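PDB 5HSX: putative alpha-ketoglutarate-dependent taurine dioxygenase from Burkholderia xenovorans, which probably acts as an iron(II)- and 2-oxoglutarate-dependent dioxygenase of the TfdA/TauD family. Local coordinates for residues Lys56-Phe61 against Arg269-Leu274; Leu155-Gln160 against Pro250-Arg255; Thr150-Leu155 against Ala264-Arg269. One frame throughout, in Å; residues are numbered along the deposited sequence.

Interaction 1: Lys56-Phe61 against Arg269-Leu274; sequences KWRVVF and RATAHL. With NA (sodium ion), chain M.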
# COMPACT_ATOMS: atom_id res chain seq x y z
N LYS B 56 -13.92 -12.54 -9.52
CA LYS B 56 -13.58 -13.09 -8.22
C LYS B 56 -12.48 -12.29 -7.52
O LYS B 56 -12.54 -12.07 -6.30
CB LYS B 56 -13.13 -14.54 -8.38
CG LYS B 56 -12.70 -15.21 -7.08
CD LYS B 56 -12.29 -16.65 -7.37
CE LYS B 56 -11.88 -17.40 -6.13
NZ LYS B 56 -11.50 -18.78 -6.50
N TRP B 57 -11.47 -11.86 -8.26
CA TRP B 57 -10.30 -11.21 -7.66
C TRP B 57 -10.28 -9.70 -7.87
O TRP B 57 -9.35 -9.04 -7.37
CB TRP B 57 -9.02 -11.86 -8.20
CG TRP B 57 -8.86 -13.26 -7.63
CD1 TRP B 57 -9.07 -14.45 -8.27
CD2 TRP B 57 -8.53 -13.58 -6.27
NE1 TRP B 57 -8.86 -15.49 -7.39
CE2 TRP B 57 -8.54 -14.99 -6.16
CE3 TRP B 57 -8.22 -12.81 -5.14
CZ2 TRP B 57 -8.24 -15.65 -4.96
CZ3 TRP B 57 -7.92 -13.47 -3.95
CH2 TRP B 57 -7.94 -14.87 -3.87
N ARG B 58 -11.27 -9.14 -8.58
CA ARG B 58 -11.50 -7.70 -8.73
C ARG B 58 -10.55 -7.03 -9.71
O ARG B 58 -10.96 -6.11 -10.43
CB ARG B 58 -11.43 -6.96 -7.40
CG ARG B 58 -12.15 -7.60 -6.23
CD ARG B 58 -13.58 -7.98 -6.56
NE ARG B 58 -14.16 -8.69 -5.42
CZ ARG B 58 -15.44 -9.04 -5.33
NH1 ARG B 58 -16.29 -8.73 -6.29
NH2 ARG B 58 -15.86 -9.69 -4.25
N VAL B 59 -9.28 -7.41 -9.69
CA VAL B 59 -8.30 -6.94 -10.67
C VAL B 59 -7.38 -8.10 -11.00
O VAL B 59 -6.91 -8.81 -10.10
CB VAL B 59 -7.49 -5.72 -10.18
CG1 VAL B 59 -6.77 -5.99 -8.82
CG2 VAL B 59 -6.47 -5.30 -11.24
N VAL B 60 -7.13 -8.33 -12.29
CA VAL B 60 -6.23 -9.39 -12.71
C VAL B 60 -5.11 -8.77 -13.54
O VAL B 60 -5.28 -7.74 -14.20
CB VAL B 60 -6.96 -10.50 -13.49
CG1 VAL B 60 -7.98 -11.20 -12.57
CG2 VAL B 60 -7.67 -9.96 -14.74
N PHE B 61 -3.94 -9.41 -13.49
CA PHE B 61 -2.74 -8.87 -14.10
C PHE B 61 -2.12 -9.89 -15.06
O PHE B 61 -2.13 -11.10 -14.79
CB PHE B 61 -1.70 -8.48 -13.04
CG PHE B 61 -2.21 -7.52 -12.01
CD1 PHE B 61 -2.32 -6.16 -12.30
CD2 PHE B 61 -2.57 -7.96 -10.75
CE1 PHE B 61 -2.77 -5.27 -11.35
CE2 PHE B 61 -3.03 -7.07 -9.79
CZ PHE B 61 -3.13 -5.72 -10.08
N ARG B 269 -16.78 -1.82 -10.93
CA ARG B 269 -17.96 -1.90 -10.09
C ARG B 269 -17.64 -2.37 -8.68
O ARG B 269 -18.50 -2.27 -7.80
CB ARG B 269 -18.98 -2.83 -10.75
CG ARG B 269 -19.26 -2.42 -12.19
CD ARG B 269 -19.94 -3.51 -12.96
NE ARG B 269 -19.08 -4.69 -13.07
CZ ARG B 269 -19.37 -5.75 -13.82
NH1 ARG B 269 -20.49 -5.78 -14.54
NH2 ARG B 269 -18.54 -6.78 -13.85
N ALA B 270 -16.41 -2.85 -8.44
CA ALA B 270 -16.03 -3.42 -7.16
C ALA B 270 -14.71 -2.88 -6.63
O ALA B 270 -14.20 -3.40 -5.63
CB ALA B 270 -15.95 -4.94 -7.24
N THR B 271 -14.12 -1.86 -7.27
CA THR B 271 -12.81 -1.39 -6.86
C THR B 271 -12.75 0.13 -6.91
O THR B 271 -13.51 0.78 -7.63
CB THR B 271 -11.66 -1.92 -7.75
OG1 THR B 271 -11.86 -1.49 -9.11
CG2 THR B 271 -11.58 -3.45 -7.69
N ALA B 272 -11.81 0.67 -6.14
CA ALA B 272 -11.22 1.96 -6.44
C ALA B 272 -9.72 1.74 -6.58
O ALA B 272 -9.19 0.71 -6.18
CB ALA B 272 -11.50 3.01 -5.35
N HIS B 273 -9.03 2.72 -7.18
CA HIS B 273 -7.61 2.56 -7.39
C HIS B 273 -6.90 3.88 -7.17
O HIS B 273 -7.52 4.94 -7.06
CB HIS B 273 -7.28 1.99 -8.78
CG HIS B 273 -7.76 2.84 -9.92
ND1 HIS B 273 -9.05 2.77 -10.41
CD2 HIS B 273 -7.12 3.76 -10.67
CE1 HIS B 273 -9.18 3.63 -11.40
NE2 HIS B 273 -8.03 4.24 -11.58
N LEU B 274 -5.58 3.79 -7.09
CA LEU B 274 -4.72 4.89 -6.71
C LEU B 274 -3.57 4.96 -7.70
O LEU B 274 -2.76 4.03 -7.78
CB LEU B 274 -4.19 4.69 -5.29
CG LEU B 274 -3.17 5.72 -4.82
CD1 LEU B 274 -3.82 7.10 -4.68
CD2 LEU B 274 -2.55 5.27 -3.50
NA NA M . -8.46 6.26 -12.46
O HOH W 1 -6.07 6.55 -12.39
O HOH W 2 -8.17 5.29 -14.47
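Arg58, the first residue past helix 44-57, has a positive phi (77°), and from this turn into strand 59-62 its buried side chain rests on Ala270 and Thr271. Its CB lies 3.5 Å from CG2 of Thr271, the closest approach between the two segments. CG leaves on the backbone N side, opposite the carbonyl carbon (chi1 -45°), and a second bend at chi2 (-50°) folds the chain toward Ala270. CD and NH1 of Arg58 both come to 3.9 Å from CB of Ala270, so the methyl lies beside the arginine's end, while NH2 forms a salt bridge with Glu215. The hydroxyl of Thr271 is turned to a different task: OG1 is bonded to the carbonyl of Asp267, which leaves CG2 for the arginine. This is the double-stranded beta-helix core of the cupin-type oxygenases, with strand 59-62 in one sheet and strand 271-274 in the other. Further along the second strand, His273 carries the metal. Its NE2 binds a sodium ion at 2.2 Å, and His123, Asp125, the backbone O of Asn323 and two waters complete the shell. The two histidines and the aspartate are consistent with the facial triad that holds iron(II) in this family. One of the waters lies in the plane of the His273 imidazole, at its edge.

Interaction 2: Leu155-Gln160 against Pro250-Arg255; sequences LVAAYQ and PEFTVR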
# COMPACT_ATOMS: atom_id res chain seq x y z
N LEU B 155 -13.87 -2.87 -2.84
CA LEU B 155 -15.02 -2.19 -2.24
C LEU B 155 -16.07 -3.17 -1.72
O LEU B 155 -16.91 -2.78 -0.90
CB LEU B 155 -15.66 -1.25 -3.26
CG LEU B 155 -14.70 -0.16 -3.77
CD1 LEU B 155 -15.44 0.75 -4.76
CD2 LEU B 155 -14.15 0.64 -2.63
N VAL B 156 -16.05 -4.41 -2.19
CA VAL B 156 -17.00 -5.40 -1.70
C VAL B 156 -16.57 -5.90 -0.33
O VAL B 156 -17.36 -5.94 0.62
CB VAL B 156 -17.14 -6.56 -2.70
CG1 VAL B 156 -17.94 -7.70 -2.09
CG2 VAL B 156 -17.81 -6.08 -4.00
N ALA B 157 -15.29 -6.27 -0.21
CA ALA B 157 -14.73 -6.60 1.10
C ALA B 157 -14.94 -5.45 2.09
O ALA B 157 -15.31 -5.68 3.25
CB ALA B 157 -13.25 -6.94 0.97
N ALA B 158 -14.70 -4.21 1.64
CA ALA B 158 -14.86 -3.07 2.54
C ALA B 158 -16.30 -2.95 3.03
O ALA B 158 -16.55 -2.76 4.22
CB ALA B 158 -14.42 -1.78 1.85
N TYR B 159 -17.28 -3.09 2.12
CA TYR B 159 -18.68 -3.08 2.55
C TYR B 159 -18.93 -4.15 3.59
O TYR B 159 -19.56 -3.89 4.63
CB TYR B 159 -19.62 -3.28 1.35
CG TYR B 159 -21.09 -3.44 1.76
CD1 TYR B 159 -21.88 -2.33 2.03
CD2 TYR B 159 -21.67 -4.71 1.89
CE1 TYR B 159 -23.21 -2.46 2.41
CE2 TYR B 159 -23.01 -4.85 2.28
CZ TYR B 159 -23.77 -3.72 2.53
OH TYR B 159 -25.09 -3.84 2.91
N GLN B 160 -18.47 -5.37 3.33
CA GLN B 160 -18.79 -6.49 4.19
C GLN B 160 -18.18 -6.32 5.57
O GLN B 160 -18.72 -6.83 6.56
CB GLN B 160 -18.33 -7.80 3.55
CG GLN B 160 -19.21 -8.21 2.36
CD GLN B 160 -18.63 -9.36 1.56
OE1 GLN B 160 -17.62 -9.96 1.95
NE2 GLN B 160 -19.26 -9.68 0.43
N PRO B 250 -5.23 -1.31 4.69
CA PRO B 250 -4.35 -2.19 3.90
C PRO B 250 -4.92 -3.57 3.64
O PRO B 250 -4.59 -4.18 2.61
CB PRO B 250 -3.07 -2.28 4.76
CG PRO B 250 -3.09 -1.05 5.59
CD PRO B 250 -4.54 -0.71 5.85
N GLU B 251 -5.75 -4.09 4.54
CA GLU B 251 -6.31 -5.42 4.34
C GLU B 251 -7.19 -5.51 3.09
O GLU B 251 -7.44 -6.62 2.61
CB GLU B 251 -7.13 -5.83 5.56
CG GLU B 251 -8.45 -5.10 5.66
CD GLU B 251 -9.00 -5.06 7.08
OE1 GLU B 251 -8.57 -4.17 7.86
OE2 GLU B 251 -9.87 -5.90 7.41
N PHE B 252 -7.66 -4.38 2.56
CA PHE B 252 -8.51 -4.39 1.37
C PHE B 252 -7.73 -4.15 0.09
O PHE B 252 -8.34 -4.15 -0.98
CB PHE B 252 -9.63 -3.33 1.48
CG PHE B 252 -10.48 -3.45 2.71
CD1 PHE B 252 -11.04 -4.68 3.07
CD2 PHE B 252 -10.72 -2.34 3.52
CE1 PHE B 252 -11.82 -4.79 4.21
CE2 PHE B 252 -11.50 -2.45 4.67
CZ PHE B 252 -12.05 -3.68 5.01
N THR B 253 -6.41 -3.97 0.15
CA THR B 253 -5.67 -3.43 -0.99
C THR B 253 -4.68 -4.43 -1.58
O THR B 253 -4.26 -5.40 -0.94
CB THR B 253 -4.88 -2.15 -0.62
OG1 THR B 253 -3.78 -2.48 0.25
CG2 THR B 253 -5.80 -1.15 0.06
N VAL B 254 -4.29 -4.16 -2.83
CA VAL B 254 -3.17 -4.82 -3.48
C VAL B 254 -2.35 -3.77 -4.22
O VAL B 254 -2.91 -2.80 -4.75
CB VAL B 254 -3.64 -5.95 -4.43
CG1 VAL B 254 -4.43 -5.38 -5.62
CG2 VAL B 254 -2.45 -6.79 -4.90
N ARG B 255 -1.03 -3.95 -4.24
CA ARG B 255 -0.10 -3.06 -4.92
C ARG B 255 0.56 -3.81 -6.07
O ARG B 255 0.90 -4.99 -5.94
CB ARG B 255 0.94 -2.53 -3.93
CG ARG B 255 1.97 -1.55 -4.51
CD ARG B 255 2.73 -0.91 -3.36
NE ARG B 255 3.81 -0.06 -3.84
CZ ARG B 255 4.46 0.81 -3.08
NH1 ARG B 255 4.11 0.97 -1.81
NH2 ARG B 255 5.46 1.54 -3.60
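The backbone O of Phe252 takes a hydrogen bond from the N of Asn154 at 2.9 Å and has the hydroxyl of Thr153 as a weak second partner, while the Phe252 ring packs on Ala157 and Ala158. The bond pins the residue just before strand 253-256 beside strand 150-154, at the outer edge of the smaller sheet of the double-stranded beta-helix, just where strand 150-154 passes into helix 155-161. Asn154 is the N-cap of that helix, its OD1 accepting from the N of Ala157. The contact itself is apolar. With CG set opposite its carbonyl carbon (chi1 -55°), Phe252 lays its ring against the first turn of the helix. One face lies over the Ala158 backbone in a CH-pi contact, CA standing 3.9 Å from the ring centroid and 14° off the normal. The other face is covered by CG of Glu251, 3.6 Å above the middle of the ring, so the phenyl is sandwiched between its own chain neighbour and the helix. Small side chains let the ring come this close to the backbone. His246 adds an aromatic neighbour to Phe252 and also bonds the carbonyl of Ala158. On the helix side too, CB of Ala157 rests 3.8 Å from CD1 of Phe252.

Interaction 3: Thr150-Leu155 against Ala264-Arg269; sequences TQWTNL and AFWDNR. With EDO (1,2-ethanediol), chain O.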
# COMPACT_ATOMS: atom_id res chain seq x y z
N THR B 150 0.86 1.00 -8.90
CA THR B 150 -0.57 1.27 -8.80
C THR B 150 -1.17 0.41 -7.69
O THR B 150 -0.70 -0.71 -7.45
CB THR B 150 -1.29 0.98 -10.14
OG1 THR B 150 -0.63 1.68 -11.20
CG2 THR B 150 -2.76 1.41 -10.09
N GLN B 151 -2.19 0.92 -7.02
CA GLN B 151 -2.89 0.15 -6.00
C GLN B 151 -4.38 0.11 -6.29
O GLN B 151 -4.95 1.04 -6.87
CB GLN B 151 -2.67 0.71 -4.59
CG GLN B 151 -1.20 0.90 -4.22
CD GLN B 151 -1.00 1.08 -2.73
OE1 GLN B 151 -1.57 0.35 -1.93
NE2 GLN B 151 -0.17 2.06 -2.35
N TRP B 152 -5.02 -0.97 -5.85
CA TRP B 152 -6.46 -1.14 -5.92
C TRP B 152 -6.99 -1.52 -4.55
O TRP B 152 -6.29 -2.14 -3.74
CB TRP B 152 -6.88 -2.24 -6.93
CG TRP B 152 -6.71 -1.87 -8.39
CD1 TRP B 152 -7.70 -1.50 -9.26
CD2 TRP B 152 -5.49 -1.88 -9.14
NE1 TRP B 152 -7.17 -1.26 -10.51
CE2 TRP B 152 -5.81 -1.48 -10.46
CE3 TRP B 152 -4.16 -2.18 -8.83
CZ2 TRP B 152 -4.85 -1.38 -11.46
CZ3 TRP B 152 -3.20 -2.07 -9.83
CH2 TRP B 152 -3.55 -1.68 -11.13
N THR B 153 -8.25 -1.19 -4.29
CA THR B 153 -8.89 -1.64 -3.07
C THR B 153 -10.22 -2.30 -3.40
O THR B 153 -10.87 -1.96 -4.38
CB THR B 153 -9.08 -0.49 -2.08
OG1 THR B 153 -9.61 -1.02 -0.86
CG2 THR B 153 -10.01 0.60 -2.66
N ASN B 154 -10.61 -3.25 -2.55
CA ASN B 154 -11.77 -4.11 -2.79
C ASN B 154 -12.97 -3.50 -2.07
O ASN B 154 -13.09 -3.61 -0.85
CB ASN B 154 -11.45 -5.52 -2.29
CG ASN B 154 -12.59 -6.49 -2.48
OD1 ASN B 154 -13.74 -6.10 -2.67
ND2 ASN B 154 -12.28 -7.78 -2.41
N LEU B 155 -13.87 -2.87 -2.84
CA LEU B 155 -15.02 -2.19 -2.24
C LEU B 155 -16.07 -3.17 -1.72
O LEU B 155 -16.91 -2.78 -0.90
CB LEU B 155 -15.66 -1.25 -3.26
CG LEU B 155 -14.70 -0.16 -3.77
CD1 LEU B 155 -15.44 0.75 -4.76
CD2 LEU B 155 -14.15 0.64 -2.63
N ALA B 264 -3.06 -4.58 -16.62
CA ALA B 264 -3.98 -4.62 -15.49
C ALA B 264 -5.40 -4.49 -16.01
O ALA B 264 -5.69 -3.61 -16.82
CB ALA B 264 -3.67 -3.50 -14.48
N PHE B 265 -6.28 -5.38 -15.54
CA PHE B 265 -7.67 -5.48 -16.00
C PHE B 265 -8.51 -5.47 -14.73
O PHE B 265 -8.47 -6.43 -13.95
CB PHE B 265 -7.85 -6.77 -16.80
CG PHE B 265 -9.21 -6.98 -17.45
CD1 PHE B 265 -10.22 -6.02 -17.41
CD2 PHE B 265 -9.46 -8.16 -18.12
CE1 PHE B 265 -11.44 -6.25 -18.03
CE2 PHE B 265 -10.68 -8.40 -18.75
CZ PHE B 265 -11.67 -7.44 -18.70
N TRP B 266 -9.25 -4.38 -14.47
CA TRP B 266 -9.96 -4.29 -13.20
C TRP B 266 -11.44 -4.00 -13.38
O TRP B 266 -11.86 -3.40 -14.38
CB TRP B 266 -9.35 -3.24 -12.26
CG TRP B 266 -9.42 -1.80 -12.69
CD1 TRP B 266 -10.39 -0.89 -12.36
CD2 TRP B 266 -8.44 -1.08 -13.45
NE1 TRP B 266 -10.09 0.34 -12.90
CE2 TRP B 266 -8.90 0.26 -13.57
CE3 TRP B 266 -7.24 -1.43 -14.06
CZ2 TRP B 266 -8.19 1.24 -14.27
CZ3 TRP B 266 -6.52 -0.45 -14.75
CH2 TRP B 266 -7.01 0.86 -14.86
N ASP B 267 -12.21 -4.44 -12.39
CA ASP B 267 -13.66 -4.31 -12.35
C ASP B 267 -14.00 -3.06 -11.55
O ASP B 267 -13.93 -3.06 -10.32
CB ASP B 267 -14.29 -5.57 -11.73
CG ASP B 267 -15.81 -5.54 -11.76
OD1 ASP B 267 -16.40 -4.47 -12.03
OD2 ASP B 267 -16.43 -6.59 -11.49
N ASN B 268 -14.36 -1.98 -12.26
CA ASN B 268 -14.71 -0.71 -11.63
C ASN B 268 -15.98 -0.77 -10.80
O ASN B 268 -16.27 0.17 -10.06
CB ASN B 268 -14.90 0.37 -12.68
CG ASN B 268 -13.61 0.86 -13.24
OD1 ASN B 268 -12.72 1.29 -12.49
ND2 ASN B 268 -13.49 0.82 -14.56
N ARG B 269 -16.78 -1.82 -10.93
CA ARG B 269 -17.96 -1.90 -10.09
C ARG B 269 -17.64 -2.37 -8.68
O ARG B 269 -18.50 -2.27 -7.80
CB ARG B 269 -18.98 -2.83 -10.75
CG ARG B 269 -19.26 -2.42 -12.19
CD ARG B 269 -19.94 -3.51 -12.96
NE ARG B 269 -19.08 -4.69 -13.07
CZ ARG B 269 -19.37 -5.75 -13.82
NH1 ARG B 269 -20.49 -5.78 -14.54
NH2 ARG B 269 -18.54 -6.78 -13.85
C1 EDO O . 3.39 4.65 -4.32
O1 EDO O . 3.10 5.59 -5.35
C2 EDO O . 2.40 3.49 -4.37
O2 EDO O . 1.07 3.99 -4.13
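Trp152 drives the indole N-H edge of its ring onto one face of Trp266, and here the packing is tight: NE1 of Trp152 sits 3.2 Å from CG of Trp266 and just as near to CD2. The planes of the two five-membered rings meet obliquely, at 59°. Further out on the six-membered side, CZ2 of Trp152 meets CE3 of Trp266 at 3.5 Å. The looser end lies beyond, where CH2 of Trp152 touches the Ala264 methyl CB at 3.8 Å. Strands 150-154 and 263-267 belong to the two facing sheets of the double-stranded beta-helix, so the tryptophans fill the interior between them; Val59 packs on both. Trp266 also meets the ring of His273, a ligand of the bound sodium, which makes it second-shell to the metal site. Its chi1 of 65° places the indole between backbone N and carbonyl carbon, and its own NE1 gives a weak bond to OD1 of Asn268. The strand's last residue, Asp267, opens an Asx turn, OD1 accepting from the N of Arg269 at 2.9 Å. The guanidinium grips the same carboxylate side-on, NE to OD1 and NH2 to OD2. Next to Trp152, partly exposed Gln151 leads away from the contact to Pro250 of the second subunit; its NE2 bonds O2 of a 1,2-ethanediol, probably from the crystallisation liquor, at 2.9 Å.

Overall arrangement
From the N terminus, the chain first supplies Lys56-Phe61, where helix 44-57 turns into strand 59-62, and that segment waits for the last one, Arg269-Leu274, to close interaction 1 across 207 intervening residues. Within this span interaction 3 closes a shorter loop, and interaction 2 a shorter one still, so the three are concentric and none cross. Neighbouring segments run together: Leu155 belongs to interactions 2 and 3, Arg269 to interactions 1 and 3. Interactions 1 and 3 both bridge the two sheets, their centres about 2 Å apart, whereas interaction 2 fastens helix 155-161 to the edge of the smaller sheet. Strand 150-154 lies between 253-256 and 271-274 in that sheet.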